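Local coordinates for protein prolyl oligopeptidase (Novosphingobium capsulatum, PDB 1YR2) that probably hydrolyses oligopeptides on the carboxyl side of proline, and far less readily of alanine, as a serine endopeptidase of the prolyl oligopeptidase family, at residues Lys207-Ser212 and Leu222-Phe227; Val584-Pro589 and Val645-Ile650; Lys341-Val346 and Asp364-Val369. All coordinates share one frame; numbering follows the deposited sequence.

Interaction 1. Residues Lys207-Ser212 and Leu222-Phe227; sequences KWVKFS and LLYSRF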
loop_
_atom_site.group_PDB
_atom_site.type_symbol
_atom_site.label_atom_id
_atom_site.label_comp_id
_atom_site.label_asym_id
_atom_site.label_seq_id
_atom_site.Cartn_x
_atom_site.Cartn_y
_atom_site.Cartn_z
ATOM N N LYS A 207 22.628 -23.175 -8.121
ATOM C CA LYS A 207 22.063 -22.718 -9.383
ATOM C C LYS A 207 20.685 -23.348 -9.593
ATOM O O LYS A 207 20.301 -24.314 -8.927
ATOM C CB LYS A 207 23.020 -23.045 -10.571
ATOM C CG LYS A 207 24.372 -22.326 -10.531
ATOM C CD LYS A 207 24.178 -20.824 -10.551
ATOM C CE LYS A 207 25.461 -20.025 -10.849
ATOM N NZ LYS A 207 25.072 -18.604 -11.148
ATOM N N TRP A 208 19.929 -22.709 -10.483
ATOM C CA TRP A 208 18.580 -23.108 -10.922
ATOM C C TRP A 208 17.538 -22.989 -9.846
ATOM O O TRP A 208 16.516 -23.673 -9.847
ATOM C CB TRP A 208 18.577 -24.492 -11.563
ATOM C CG TRP A 208 19.692 -24.618 -12.517
ATOM C CD1 TRP A 208 20.810 -25.396 -12.371
ATOM C CD2 TRP A 208 19.864 -23.881 -13.728
ATOM N NE1 TRP A 208 21.646 -25.219 -13.446
ATOM C CE2 TRP A 208 21.094 -24.296 -14.298
ATOM C CE3 TRP A 208 19.086 -22.931 -14.414
ATOM C CZ2 TRP A 208 21.580 -23.774 -15.505
ATOM C CZ3 TRP A 208 19.562 -22.409 -15.625
ATOM C CH2 TRP A 208 20.800 -22.838 -16.159
ATOM N N VAL A 209 17.793 -22.071 -8.926
ATOM C CA VAL A 209 16.860 -21.794 -7.848
ATOM C C VAL A 209 15.859 -20.821 -8.453
ATOM O O VAL A 209 16.234 -19.926 -9.219
ATOM C CB VAL A 209 17.611 -21.143 -6.712
ATOM C CG1 VAL A 209 16.677 -20.655 -5.646
ATOM C CG2 VAL A 209 18.659 -22.103 -6.144
ATOM N N LYS A 210 14.598 -21.013 -8.153
ATOM C CA LYS A 210 13.587 -20.123 -8.671
ATOM C C LYS A 210 12.341 -20.217 -7.859
ATOM O O LYS A 210 11.929 -21.319 -7.470
ATOM C CB LYS A 210 13.298 -20.414 -10.154
ATOM C CG LYS A 210 12.137 -19.572 -10.731
ATOM C CD LYS A 210 11.962 -19.647 -12.253
ATOM C CE LYS A 210 11.892 -21.005 -12.832
ATOM N NZ LYS A 210 11.724 -20.907 -14.339
ATOM N N PHE A 211 11.723 -19.069 -7.586
ATOM C CA PHE A 211 10.497 -19.064 -6.767
ATOM C C PHE A 211 10.649 -19.867 -5.474
ATOM O O PHE A 211 9.795 -20.698 -5.142
ATOM C CB PHE A 211 9.277 -19.584 -7.574
ATOM C CG PHE A 211 9.013 -18.811 -8.835
ATOM C CD1 PHE A 211 9.146 -17.436 -8.850
ATOM C CD2 PHE A 211 8.584 -19.476 -9.987
ATOM C CE1 PHE A 211 8.939 -16.730 -10.051
ATOM C CE2 PHE A 211 8.356 -18.797 -11.157
ATOM C CZ PHE A 211 8.553 -17.403 -11.186
ATOM N N SER A 212 11.712 -19.560 -4.731
ATOM C CA SER A 212 12.139 -20.318 -3.558
ATOM C C SER A 212 12.189 -19.502 -2.277
ATOM O O SER A 212 12.417 -18.294 -2.318
ATOM C CB SER A 212 13.547 -20.766 -3.861
ATOM O OG SER A 212 14.068 -21.643 -2.888
ATOM N N LEU A 222 20.752 -26.091 4.143
ATOM C CA LEU A 222 19.761 -25.132 3.658
ATOM C C LEU A 222 18.773 -25.831 2.732
ATOM O O LEU A 222 19.189 -26.513 1.796
ATOM C CB LEU A 222 20.472 -24.032 2.865
ATOM C CG LEU A 222 19.538 -22.867 2.510
ATOM C CD1 LEU A 222 19.414 -21.868 3.636
ATOM C CD2 LEU A 222 19.961 -22.158 1.264
ATOM N N LEU A 223 17.486 -25.696 3.030
ATOM C CA LEU A 223 16.413 -26.120 2.125
ATOM C C LEU A 223 16.046 -25.011 1.147
ATOM O O LEU A 223 15.936 -23.838 1.524
ATOM C CB LEU A 223 15.140 -26.449 2.918
ATOM C CG LEU A 223 15.185 -27.667 3.805
ATOM C CD1 LEU A 223 14.072 -27.611 4.845
ATOM C CD2 LEU A 223 15.051 -28.926 3.003
ATOM N N TYR A 224 15.833 -25.404 -0.100
ATOM C CA TYR A 224 15.534 -24.478 -1.168
ATOM C C TYR A 224 14.720 -25.203 -2.245
ATOM O O TYR A 224 14.611 -26.427 -2.257
ATOM C CB TYR A 224 16.837 -23.907 -1.761
ATOM C CG TYR A 224 17.693 -24.912 -2.526
ATOM C CD1 TYR A 224 18.563 -25.792 -1.856
ATOM C CD2 TYR A 224 17.645 -24.986 -3.908
ATOM C CE1 TYR A 224 19.312 -26.704 -2.554
ATOM C CE2 TYR A 224 18.375 -25.931 -4.613
ATOM C CZ TYR A 224 19.256 -26.752 -3.926
ATOM O OH TYR A 224 20.026 -27.634 -4.644
ATOM N N SER A 225 14.120 -24.431 -3.128
ATOM C CA SER A 225 13.382 -24.985 -4.243
ATOM C C SER A 225 14.053 -24.621 -5.553
ATOM O O SER A 225 14.641 -23.548 -5.687
ATOM C CB SER A 225 11.946 -24.461 -4.229
ATOM O OG SER A 225 11.314 -24.787 -2.985
ATOM N N ARG A 226 14.007 -25.557 -6.497
ATOM C CA ARG A 226 14.652 -25.414 -7.778
ATOM C C ARG A 226 13.860 -26.156 -8.877
ATOM O O ARG A 226 12.936 -26.905 -8.584
ATOM C CB ARG A 226 16.066 -25.948 -7.744
ATOM C CG ARG A 226 16.203 -27.449 -7.443
ATOM C CD ARG A 226 17.606 -28.006 -7.793
ATOM N NE ARG A 226 17.710 -28.058 -9.242
ATOM C CZ ARG A 226 18.822 -28.333 -9.931
ATOM N NH1 ARG A 226 19.938 -28.657 -9.287
ATOM N NH2 ARG A 226 18.783 -28.308 -11.272
ATOM N N PHE A 227 14.284 -25.931 -10.110
ATOM C CA PHE A 227 13.742 -26.575 -11.299
ATOM C C PHE A 227 14.869 -27.274 -12.046
ATOM O O PHE A 227 16.027 -27.022 -11.792
ATOM C CB PHE A 227 13.103 -25.564 -12.245
ATOM C CG PHE A 227 11.879 -24.910 -11.683
ATOM C CD1 PHE A 227 11.979 -23.864 -10.762
ATOM C CD2 PHE A 227 10.624 -25.327 -12.080
ATOM C CE1 PHE A 227 10.821 -23.246 -10.217
ATOM C CE2 PHE A 227 9.499 -24.738 -11.546
ATOM C CZ PHE A 227 9.611 -23.677 -10.593
#
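The first chain turns a corner at W208, where one propeller blade gives way to the next, and a single bridge, V209 with R226, joins the backbones of 207-212 and 222-227, the two CA atoms standing 4.2 Å apart. Beside the bridge, F227 N donates to W208 O over 3.2 Å, almost along the C=O axis. Farther on, a side chain takes over the backbone's role: S212 holds OG anti to its own N (chi1 -173°) and receives the N-H of S225 at 2.8 Å in a nearly straight bond of 173°.

The aromatic part of the contact centres on F227. K210, extended except for a bend at chi3, crosses its ring at about a right angle and lays CE over one face, 3.9 Å from the F227 ring centroid. Beyond it, K210 NZ makes a cation-pi contact over that face, at 4.8 Å from the centroid; the ammonium is also hydrogen-bonded to N240 and has a second cation-pi partner in W188. R226, with CG in the crowded position between N and carbonyl carbon, curls back so that NE and NH2 both grip F227 O side-on, the donors lying above the carbonyl plane. Over a face of this guanidinium comes W208 CB, while W208 CD1 approaches R226 NH2 to 3.7 Å with ring and guanidinium planes 33° apart. From the bridged V209, CG2 meets Y224 CD2 at 3.8 Å, the two side chains crossing at about a right angle.

Two basic side chains are thus tied to one residue by different means, K210 to the ring of F227 and R226 to its carbonyl oxygen. That oxygen, with two donors from one guanidinium, would probably be polarised, and the doubled grip should restrict rotation of the R226 group.

Interaction 2. Residues Val584-Pro589 and Val645-Ile650; sequences VTNQRP and VDYPAI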
loop_
_atom_site.group_PDB
_atom_site.type_symbol
_atom_site.label_atom_id
_atom_site.label_comp_id
_atom_site.label_asym_id
_atom_site.label_seq_id
_atom_site.Cartn_x
_atom_site.Cartn_y
_atom_site.Cartn_z
ATOM N N VAL A 584 -18.876 14.462 -7.726
ATOM C CA VAL A 584 -19.321 15.293 -6.605
ATOM C C VAL A 584 -19.175 16.799 -6.967
ATOM O O VAL A 584 -19.916 17.633 -6.458
ATOM C CB VAL A 584 -18.612 14.965 -5.266
ATOM C CG1 VAL A 584 -18.809 13.533 -4.922
ATOM C CG2 VAL A 584 -17.081 15.367 -5.304
ATOM N N THR A 585 -18.264 17.140 -7.865
ATOM C CA THR A 585 -18.101 18.524 -8.309
ATOM C C THR A 585 -19.367 18.988 -9.091
ATOM O O THR A 585 -19.826 20.086 -8.900
ATOM C CB THR A 585 -16.819 18.707 -9.175
ATOM O OG1 THR A 585 -15.613 18.573 -8.381
ATOM C CG2 THR A 585 -16.769 20.115 -9.741
ATOM N N ASN A 586 -19.918 18.138 -9.951
ATOM C CA ASN A 586 -21.180 18.441 -10.641
ATOM C C ASN A 586 -22.339 18.533 -9.683
ATOM O O ASN A 586 -23.200 19.386 -9.864
ATOM C CB ASN A 586 -21.500 17.388 -11.711
ATOM C CG ASN A 586 -20.626 17.499 -12.915
ATOM O OD1 ASN A 586 -20.128 18.583 -13.212
ATOM N ND2 ASN A 586 -20.420 16.398 -13.621
ATOM N N GLN A 587 -22.399 17.634 -8.691
ATOM C CA GLN A 587 -23.579 17.514 -7.819
ATOM C C GLN A 587 -23.608 18.613 -6.743
ATOM O O GLN A 587 -24.679 19.178 -6.435
ATOM C CB GLN A 587 -23.666 16.101 -7.205
ATOM C CG GLN A 587 -23.837 15.012 -8.240
ATOM C CD GLN A 587 -23.901 13.577 -7.668
ATOM O OE1 GLN A 587 -23.867 13.384 -6.462
ATOM N NE2 GLN A 587 -24.026 12.581 -8.558
ATOM N N ARG A 588 -22.434 18.956 -6.206
ATOM C CA ARG A 588 -22.327 19.929 -5.110
ATOM C C ARG A 588 -21.163 20.884 -5.304
ATOM O O ARG A 588 -20.275 20.972 -4.472
ATOM C CB ARG A 588 -22.213 19.216 -3.768
ATOM C CG ARG A 588 -23.479 18.522 -3.352
ATOM C CD ARG A 588 -24.666 19.420 -3.118
ATOM N NE ARG A 588 -24.323 20.484 -2.184
ATOM C CZ ARG A 588 -24.320 20.312 -0.856
ATOM N NH1 ARG A 588 -24.683 19.164 -0.329
ATOM N NH2 ARG A 588 -23.986 21.305 -0.054
ATOM N N PRO A 589 -21.191 21.643 -6.391
ATOM C CA PRO A 589 -20.123 22.615 -6.680
ATOM C C PRO A 589 -20.007 23.656 -5.575
ATOM O O PRO A 589 -18.903 24.178 -5.340
ATOM C CB PRO A 589 -20.552 23.248 -7.994
ATOM C CG PRO A 589 -22.007 22.955 -8.113
ATOM C CD PRO A 589 -22.236 21.641 -7.420
ATOM N N VAL A 645 -24.181 27.743 -12.838
ATOM C CA VAL A 645 -23.834 27.463 -11.458
ATOM C C VAL A 645 -22.333 27.722 -11.335
ATOM O O VAL A 645 -21.600 27.259 -12.181
ATOM C CB VAL A 645 -24.190 25.962 -11.215
ATOM C CG1 VAL A 645 -23.575 25.425 -10.008
ATOM C CG2 VAL A 645 -25.748 25.808 -11.161
ATOM N N ASP A 646 -21.882 28.437 -10.303
ATOM C CA ASP A 646 -20.451 28.643 -10.078
ATOM C C ASP A 646 -19.752 27.350 -9.577
ATOM O O ASP A 646 -20.103 26.782 -8.533
ATOM C CB ASP A 646 -20.177 29.780 -9.088
ATOM C CG ASP A 646 -20.522 31.181 -9.657
ATOM O OD1 ASP A 646 -20.546 31.416 -10.888
ATOM O OD2 ASP A 646 -20.765 32.122 -8.905
ATOM N N TYR A 647 -18.746 26.923 -10.328
ATOM C CA TYR A 647 -17.989 25.728 -10.022
ATOM C C TYR A 647 -16.756 26.117 -9.213
ATOM O O TYR A 647 -16.263 27.236 -9.299
ATOM C CB TYR A 647 -17.556 25.010 -11.327
ATOM C CG TYR A 647 -18.555 23.943 -11.796
ATOM C CD1 TYR A 647 -19.937 24.206 -11.856
ATOM C CD2 TYR A 647 -18.134 22.682 -12.131
ATOM C CE1 TYR A 647 -20.826 23.248 -12.274
ATOM C CE2 TYR A 647 -19.049 21.687 -12.546
ATOM C CZ TYR A 647 -20.362 21.994 -12.648
ATOM O OH TYR A 647 -21.231 21.002 -13.004
ATOM N N PRO A 648 -16.209 25.159 -8.490
ATOM C CA PRO A 648 -14.918 25.361 -7.854
ATOM C C PRO A 648 -13.819 25.605 -8.892
ATOM O O PRO A 648 -13.978 25.373 -10.107
ATOM C CB PRO A 648 -14.657 24.037 -7.139
ATOM C CG PRO A 648 -15.770 23.149 -7.430
ATOM C CD PRO A 648 -16.726 23.786 -8.319
ATOM N N ALA A 649 -12.694 26.064 -8.401
ATOM C CA ALA A 649 -11.459 26.021 -9.219
ATOM C C ALA A 649 -11.126 24.546 -9.409
ATOM O O ALA A 649 -11.219 23.771 -8.463
ATOM C CB ALA A 649 -10.334 26.734 -8.520
ATOM N N ILE A 650 -10.709 24.156 -10.613
ATOM C CA ILE A 650 -10.473 22.775 -10.938
ATOM C C ILE A 650 -9.199 22.651 -11.729
ATOM O O ILE A 650 -8.999 23.408 -12.690
ATOM C CB ILE A 650 -11.637 22.181 -11.784
ATOM C CG1 ILE A 650 -12.964 22.232 -11.033
ATOM C CG2 ILE A 650 -11.327 20.744 -12.201
ATOM C CD1 ILE A 650 -14.183 21.870 -11.875
#
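Torsions set up the polar link: N586 places CG anti to its carbonyl carbon (chi1 -73°), while Y647 holds chi1 at -92°, off the staggered position, and the phenol thereby reaches the last turn of the helix. There Y647 OH donates to N586 OD1 over 2.7 Å, from above the amide's carbonyl plane, with ring and amide planes 60° apart. The same hydroxyl is hydrogen-bonded to the backbone N of R642, and N586 ND2 to P637 O, so both ends of the amide are engaged and its orientation is fixed.

Around this bond the packing is apolar. T585 turns CG2 anti to its N, and that single methyl serves three neighbours: Y647 CD2 at 3.8 Å, P648 CD at 3.9 Å and, tip to tip, I650 CD1 at 3.8 Å. P589 packs on the ring as well. Its CB lies over one face of the Y647 ring, offset toward the rim, 4.0 Å from Y647 CD1, on the same face as the carbonyl oxygen of T585. P589 CG meets V645 CG1 at 3.5 Å, tighter than usual for two carbons, the two side chains crossing at about a right angle. Replacing Y647 by an alanine would remove the bond to N586 and the ring on which P589 CB and T585 CG2 rest, and would probably loosen the fit of 645-650 against the helix end.

The contact lies where helix 576-587 of the alpha/beta-hydrolase domain ends and strand 649-654 begins. That strand runs in the central sheet between strands 594-598 and 683-687. Helix 664-675 meets Y647 and I650 through L673, while helix 544-560 packs on V584, Q587 and R588.

Interaction 3. Residues Lys341-Val346 and Asp364-Val369; sequences KKIVRV and DNLESV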
loop_
_atom_site.group_PDB
_atom_site.type_symbol
_atom_site.label_atom_id
_atom_site.label_comp_id
_atom_site.label_asym_id
_atom_site.label_seq_id
_atom_site.Cartn_x
_atom_site.Cartn_y
_atom_site.Cartn_z
ATOM N N LYS A 341 -10.323 -15.245 8.216
ATOM C CA LYS A 341 -9.199 -16.068 8.706
ATOM C C LYS A 341 -9.259 -16.290 10.215
ATOM O O LYS A 341 -9.965 -15.584 10.914
ATOM C CB LYS A 341 -7.805 -15.569 8.302
ATOM C CG LYS A 341 -7.560 -15.067 6.852
ATOM C CD LYS A 341 -7.872 -16.021 5.726
ATOM C CE LYS A 341 -8.111 -15.225 4.390
ATOM N NZ LYS A 341 -6.978 -14.325 3.967
ATOM N N LYS A 342 -8.543 -17.317 10.653
ATOM C CA LYS A 342 -8.477 -17.772 12.031
ATOM C C LYS A 342 -7.090 -18.378 12.292
ATOM O O LYS A 342 -6.303 -18.599 11.390
ATOM C CB LYS A 342 -9.605 -18.796 12.289
ATOM C CG LYS A 342 -9.472 -20.071 11.536
ATOM C CD LYS A 342 -10.727 -20.951 11.609
ATOM C CE LYS A 342 -10.495 -22.292 10.915
ATOM N NZ LYS A 342 -11.712 -23.106 10.846
ATOM N N ILE A 343 -6.756 -18.587 13.540
ATOM C CA ILE A 343 -5.499 -19.214 13.913
ATOM C C ILE A 343 -5.733 -20.635 14.409
ATOM O O ILE A 343 -6.462 -20.845 15.373
ATOM C CB ILE A 343 -4.821 -18.382 14.999
ATOM C CG1 ILE A 343 -4.587 -16.951 14.456
ATOM C CG2 ILE A 343 -3.449 -19.001 15.331
ATOM C CD1 ILE A 343 -4.024 -16.027 15.455
ATOM N N VAL A 344 -5.077 -21.569 13.753
ATOM C CA VAL A 344 -5.163 -22.992 14.053
ATOM C C VAL A 344 -3.812 -23.523 14.554
ATOM O O VAL A 344 -2.754 -23.310 13.942
ATOM C CB VAL A 344 -5.628 -23.801 12.829
ATOM C CG1 VAL A 344 -5.677 -25.281 13.138
ATOM C CG2 VAL A 344 -7.004 -23.367 12.395
ATOM N N ARG A 345 -3.890 -24.236 15.660
ATOM C CA ARG A 345 -2.740 -24.960 16.227
ATOM C C ARG A 345 -2.824 -26.409 15.858
ATOM O O ARG A 345 -3.837 -27.049 16.093
ATOM C CB ARG A 345 -2.719 -24.820 17.709
ATOM C CG ARG A 345 -1.488 -25.433 18.379
ATOM C CD ARG A 345 -1.482 -25.341 19.886
ATOM N NE ARG A 345 -2.575 -26.164 20.407
ATOM C CZ ARG A 345 -3.131 -26.072 21.590
ATOM N NH1 ARG A 345 -2.703 -25.240 22.525
ATOM N NH2 ARG A 345 -4.134 -26.881 21.844
ATOM N N VAL A 346 -1.799 -26.933 15.222
ATOM C CA VAL A 346 -1.766 -28.367 14.920
ATOM C C VAL A 346 -0.747 -29.047 15.832
ATOM O O VAL A 346 0.417 -28.660 15.868
ATOM C CB VAL A 346 -1.357 -28.553 13.493
ATOM C CG1 VAL A 346 -1.332 -30.023 13.113
ATOM C CG2 VAL A 346 -2.310 -27.813 12.641
ATOM N N ASP A 364 -13.156 -8.865 12.215
ATOM C CA ASP A 364 -12.090 -8.111 11.514
ATOM C C ASP A 364 -11.236 -9.046 10.691
ATOM O O ASP A 364 -10.979 -10.202 11.102
ATOM C CB ASP A 364 -11.168 -7.426 12.512
ATOM C CG ASP A 364 -11.887 -6.383 13.364
ATOM O OD1 ASP A 364 -12.870 -5.760 12.892
ATOM O OD2 ASP A 364 -11.513 -6.137 14.520
ATOM N N ASN A 365 -10.761 -8.546 9.542
ATOM C CA ASN A 365 -9.884 -9.285 8.686
ATOM C C ASN A 365 -8.525 -9.490 9.348
ATOM O O ASN A 365 -7.867 -8.519 9.773
ATOM C CB ASN A 365 -9.750 -8.579 7.338
ATOM C CG ASN A 365 -9.069 -9.435 6.293
ATOM O OD1 ASN A 365 -9.109 -10.673 6.349
ATOM N ND2 ASN A 365 -8.477 -8.775 5.292
ATOM N N LEU A 366 -8.101 -10.747 9.428
ATOM C CA LEU A 366 -6.765 -11.074 9.949
ATOM C C LEU A 366 -5.754 -11.109 8.808
ATOM O O LEU A 366 -5.768 -12.013 7.972
ATOM C CB LEU A 366 -6.750 -12.423 10.642
ATOM C CG LEU A 366 -5.473 -12.967 11.241
ATOM C CD1 LEU A 366 -4.973 -12.022 12.283
ATOM C CD2 LEU A 366 -5.741 -14.266 11.903
ATOM N N GLU A 367 -4.831 -10.175 8.869
ATOM C CA GLU A 367 -3.849 -9.950 7.842
ATOM C C GLU A 367 -2.597 -10.853 7.987
ATOM O O GLU A 367 -2.152 -11.434 7.004
ATOM C CB GLU A 367 -3.466 -8.469 7.931
ATOM C CG GLU A 367 -2.714 -7.866 6.797
ATOM C CD GLU A 367 -2.819 -6.326 6.849
ATOM O OE1 GLU A 367 -2.386 -5.686 7.882
ATOM O OE2 GLU A 367 -3.385 -5.792 5.862
ATOM N N SER A 368 -2.084 -11.016 9.205
ATOM C CA SER A 368 -0.801 -11.714 9.404
ATOM C C SER A 368 -0.653 -12.019 10.897
ATOM O O SER A 368 -1.300 -11.365 11.745
ATOM C CB SER A 368 0.405 -10.876 8.890
ATOM O OG SER A 368 0.552 -9.730 9.695
ATOM N N VAL A 369 0.153 -13.025 11.192
ATOM C CA VAL A 369 0.377 -13.473 12.556
ATOM C C VAL A 369 1.836 -13.807 12.670
ATOM O O VAL A 369 2.391 -14.341 11.744
ATOM C CB VAL A 369 -0.451 -14.717 12.875
ATOM C CG1 VAL A 369 -0.039 -15.284 14.179
ATOM C CG2 VAL A 369 -1.915 -14.385 12.918
HETATM O O HOH W 1 -6.852 -12.142 5.436
#
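Three atoms of the two segments grip the water wedged between 341-346 and 364-369, the best-held polar atom here: K341 NZ donates to its oxygen at 2.6 Å, and the oxygen lies 2.8 Å from N365 OD1 and 2.8 Å from L366 O. The lysine is brought to it by bends at chi2 (-57°) and chi4 (56°), which fold the chain back alongside the second segment, so that K341 CG passes 3.7 Å from L366 O. The ammonium has a second partner in Q319 OE1, so two partners hold it. No direct hydrogen bond joins the two segments; the polar link is made through the solvent molecule.

Next to this bridge lies an apolar patch. L366 extends with CG anti to its N, and its CD2 meets I343 CG1 at 3.9 Å, the two side chains crossing at about a right angle. I343 goes on to V369, the pair reaching toward each other tip to tip with I343 CD1 3.7 Å from V369 CG2. One isoleucine therefore spans two residues of the opposing strand, L366 through the middle of its chain and V369 through its end. Between L366 and V369 the strand carries a classic beta bulge, E367 and S368 both facing S379.

The strand axes approach to 9.0 Å and diverge by 52°, face packing between separate sheets and not edge pairing. Strand 342-347 is the third of one four-stranded antiparallel sheet, strand 365-372 the first of the next, and V333 on the neighbouring strand 329-334 adds to the same interface by touching V369 and K341. Such packing of successive twisted blades is characteristic of the beta-propeller.

Interactions 1 and 3 are both blade-to-blade contacts of the N-terminal propeller, yet of different kinds: interaction 1 joins two sheets at a corner by one backbone bond and one to a serine side chain, whereas interaction 3 packs side chains of two other blades face to face. Their centres are 28 Å apart, with nearest atoms about 18 Å away, and they lie in series along the chain. Interaction 2 belongs to the other domain, 57 Å from interaction 1 and 45 Å from interaction 3 between centres. It lies at the C-terminal end of the helix that follows the strand-helix turn of GxSxG type, consistent with the nucleophile elbow of this serine peptidase. A bound glycerol lies about 4 Å from the P648 side chain, probably from the crystallisation liquor.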